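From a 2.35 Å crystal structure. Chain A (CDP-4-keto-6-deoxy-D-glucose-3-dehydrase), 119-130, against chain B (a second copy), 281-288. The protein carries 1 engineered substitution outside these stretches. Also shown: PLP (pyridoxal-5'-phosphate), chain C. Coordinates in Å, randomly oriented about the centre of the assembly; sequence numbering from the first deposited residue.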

# COMPACT_ATOMS: atom_id res chain seq x y z
N GLY A 119 19.92 9.70 3.44
CA GLY A 119 19.21 8.69 2.69
C GLY A 119 17.79 9.05 2.29
O GLY A 119 17.44 10.22 2.11
N PHE A 120 16.97 8.02 2.13
CA PHE A 120 15.58 8.23 1.74
C PHE A 120 14.70 8.10 2.99
O PHE A 120 14.93 7.23 3.82
CB PHE A 120 15.17 7.19 0.70
CG PHE A 120 13.88 7.51 0.03
CD1 PHE A 120 13.81 8.55 -0.89
CD2 PHE A 120 12.71 6.85 0.38
CE1 PHE A 120 12.59 8.93 -1.45
CE2 PHE A 120 11.49 7.22 -0.16
CZ PHE A 120 11.43 8.27 -1.08
N PRO A 121 13.70 8.98 3.13
CA PRO A 121 12.79 8.97 4.28
C PRO A 121 12.19 7.64 4.73
O PRO A 121 12.31 7.28 5.89
CB PRO A 121 11.72 10.01 3.89
CG PRO A 121 11.89 10.19 2.41
CD PRO A 121 13.36 10.09 2.22
N THR A 122 11.59 6.89 3.81
CA THR A 122 10.97 5.62 4.19
C THR A 122 11.93 4.48 4.58
O THR A 122 11.49 3.38 4.95
CB THR A 122 9.98 5.16 3.10
OG1 THR A 122 10.67 4.95 1.86
CG2 THR A 122 8.91 6.22 2.91
N THR A 123 13.23 4.75 4.52
CA THR A 123 14.21 3.75 4.95
C THR A 123 14.22 3.80 6.48
O THR A 123 14.38 2.79 7.16
CB THR A 123 15.64 4.10 4.46
OG1 THR A 123 15.70 3.94 3.05
CG2 THR A 123 16.70 3.22 5.14
N VAL A 124 13.99 5.01 6.99
CA VAL A 124 14.01 5.28 8.43
C VAL A 124 12.64 5.39 9.10
O VAL A 124 12.49 5.01 10.27
CB VAL A 124 14.81 6.58 8.71
CG1 VAL A 124 14.80 6.93 10.19
CG2 VAL A 124 16.26 6.40 8.23
N ASN A 125 11.63 5.88 8.38
CA ASN A 125 10.31 6.06 8.97
C ASN A 125 9.72 4.83 9.68
O ASN A 125 9.16 4.95 10.77
CB ASN A 125 9.33 6.60 7.92
CG ASN A 125 9.71 7.99 7.43
OD1 ASN A 125 10.66 8.61 7.95
ND2 ASN A 125 8.98 8.50 6.45
N PRO A 126 9.83 3.63 9.07
CA PRO A 126 9.26 2.45 9.73
C PRO A 126 9.73 2.32 11.18
O PRO A 126 8.96 1.96 12.05
CB PRO A 126 9.75 1.30 8.84
CG PRO A 126 9.80 1.94 7.46
CD PRO A 126 10.45 3.28 7.78
N THR A 127 11.01 2.62 11.42
CA THR A 127 11.57 2.56 12.76
C THR A 127 10.79 3.47 13.69
O THR A 127 10.37 3.06 14.77
CB THR A 127 13.05 3.01 12.77
OG1 THR A 127 13.86 1.98 12.20
CG2 THR A 127 13.52 3.30 14.19
N ILE A 128 10.59 4.71 13.26
CA ILE A 128 9.85 5.70 14.04
C ILE A 128 8.36 5.34 14.17
O ILE A 128 7.74 5.54 15.21
CB ILE A 128 9.95 7.10 13.37
CG1 ILE A 128 11.41 7.52 13.25
CG2 ILE A 128 9.15 8.11 14.16
CD1 ILE A 128 11.64 8.74 12.41
N GLN A 129 7.79 4.81 13.08
CA GLN A 129 6.38 4.46 13.06
C GLN A 129 6.06 3.25 13.94
O GLN A 129 4.90 2.97 14.21
CB GLN A 129 5.94 4.25 11.61
CG GLN A 129 6.10 5.53 10.78
CD GLN A 129 5.97 5.29 9.28
OE1 GLN A 129 6.56 4.35 8.73
NE2 GLN A 129 5.19 6.14 8.61
N ASN A 130 7.09 2.55 14.39
CA ASN A 130 6.89 1.42 15.28
C ASN A 130 7.29 1.79 16.69
O ASN A 130 7.38 0.95 17.57
CB ASN A 130 7.68 0.20 14.81
CG ASN A 130 6.94 -0.61 13.77
OD1 ASN A 130 7.15 -0.45 12.56
ND2 ASN A 130 6.02 -1.46 14.23
N THR B 281 11.62 17.64 -0.02
CA THR B 281 11.41 18.31 1.26
C THR B 281 10.22 17.58 1.91
O THR B 281 9.14 17.51 1.33
CB THR B 281 11.08 19.79 1.06
OG1 THR B 281 12.14 20.40 0.32
CG2 THR B 281 10.92 20.49 2.41
N TYR B 282 10.43 17.03 3.10
CA TYR B 282 9.39 16.25 3.78
C TYR B 282 8.79 16.85 5.06
O TYR B 282 9.48 17.03 6.06
CB TYR B 282 9.95 14.86 4.05
CG TYR B 282 10.51 14.21 2.80
CD1 TYR B 282 9.67 13.59 1.87
CD2 TYR B 282 11.88 14.28 2.51
CE1 TYR B 282 10.18 13.06 0.68
CE2 TYR B 282 12.39 13.75 1.33
CZ TYR B 282 11.54 13.15 0.42
OH TYR B 282 12.05 12.65 -0.76
N SER B 283 7.49 17.11 5.02
CA SER B 283 6.77 17.69 6.14
C SER B 283 6.10 16.68 7.07
O SER B 283 5.70 17.04 8.18
CB SER B 283 5.72 18.65 5.61
OG SER B 283 4.88 17.99 4.68
N HIS B 284 5.95 15.42 6.64
CA HIS B 284 5.30 14.40 7.48
C HIS B 284 6.01 13.06 7.51
O HIS B 284 6.83 12.76 6.65
CB HIS B 284 3.85 14.16 7.03
CG HIS B 284 2.98 15.37 7.08
ND1 HIS B 284 2.63 15.99 8.26
CD2 HIS B 284 2.37 16.07 6.09
CE1 HIS B 284 1.83 17.01 7.99
NE2 HIS B 284 1.66 17.08 6.69
N LEU B 285 5.69 12.25 8.52
CA LEU B 285 6.24 10.90 8.68
C LEU B 285 5.37 10.08 7.73
O LEU B 285 4.36 9.49 8.15
CB LEU B 285 6.02 10.44 10.12
CG LEU B 285 6.68 9.16 10.61
CD1 LEU B 285 8.19 9.27 10.46
CD2 LEU B 285 6.30 8.93 12.09
N GLY B 286 5.77 10.04 6.46
CA GLY B 286 4.96 9.37 5.46
C GLY B 286 5.24 7.95 5.03
O GLY B 286 6.14 7.28 5.54
N TYR B 287 4.42 7.50 4.08
CA TYR B 287 4.49 6.16 3.50
C TYR B 287 4.43 6.37 1.99
O TYR B 287 4.50 7.50 1.51
CB TYR B 287 3.24 5.33 3.86
CG TYR B 287 2.90 5.18 5.34
CD1 TYR B 287 2.21 6.18 6.02
CD2 TYR B 287 3.28 4.04 6.04
CE1 TYR B 287 1.91 6.04 7.38
CE2 TYR B 287 2.99 3.89 7.39
CZ TYR B 287 2.30 4.89 8.06
OH TYR B 287 2.04 4.74 9.39
N ASN B 288 4.33 5.28 1.25
CA ASN B 288 4.10 5.35 -0.19
C ASN B 288 2.96 4.38 -0.36
O ASN B 288 3.15 3.17 -0.47
CB ASN B 288 5.28 4.91 -1.05
CG ASN B 288 4.96 5.04 -2.54
OD1 ASN B 288 5.80 4.77 -3.40
ND2 ASN B 288 3.73 5.44 -2.85
N1 PLP C . 14.42 3.58 -0.17
C2 PLP C . 15.19 4.12 -1.18
C2A PLP C . 16.68 4.28 -0.93
C3 PLP C . 14.57 4.50 -2.41
O3 PLP C . 15.28 5.03 -3.43
C4 PLP C . 13.14 4.31 -2.60
C4A PLP C . 12.51 4.72 -3.98
C5 PLP C . 12.40 3.76 -1.50
C6 PLP C . 13.09 3.40 -0.28
C5A PLP C . 10.92 3.48 -1.46
O4P PLP C . 10.39 3.09 -2.64
P PLP C . 8.99 3.58 -3.25
O1P PLP C . 8.60 2.55 -4.28
O2P PLP C . 9.32 5.03 -3.94
O3P PLP C . 7.96 3.74 -2.13

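This contact illustrates how a helix can pack against an extended, irregular segment: apolar side chains supply much of the surface, while side-chain amides reach a backbone carbonyl of the partner. The segment around Gly B286 forms no regular helix or strand; its carbonyl oxygen faces the helix, and two amides one helical turn apart converge on it. Asn A125 ND2 donates to Gly B286 O at 3.2 Å with a nearly straight angle of 161°; Gln A129 NE2 reaches the same oxygen at 3.4 Å, but its 133° angle makes that bond weak. The Gln A129 amide nitrogen also lies over one face of the Tyr B287 ring, with NE2 3.2 Å from CZ, so the ring's end returns to the helix although its CA-to-CB bond points away.

Leu B285 provides the apolar counterpart. Its CD2 lies 3.6 Å from Ile A128 CG2 and equally far from Gln A129 CG, while its CD1 approaches Asn A125 OD1 at 3.6 Å. Farther along the contact, Pro A121 CG sits over one face of the Tyr B282 ring, 3.7 Å from the centroid and 15° off the normal, a CH-pi contact. Phe A120, beside that tyrosine, offers one ring face to PLP, linking the interface to the cofactor site.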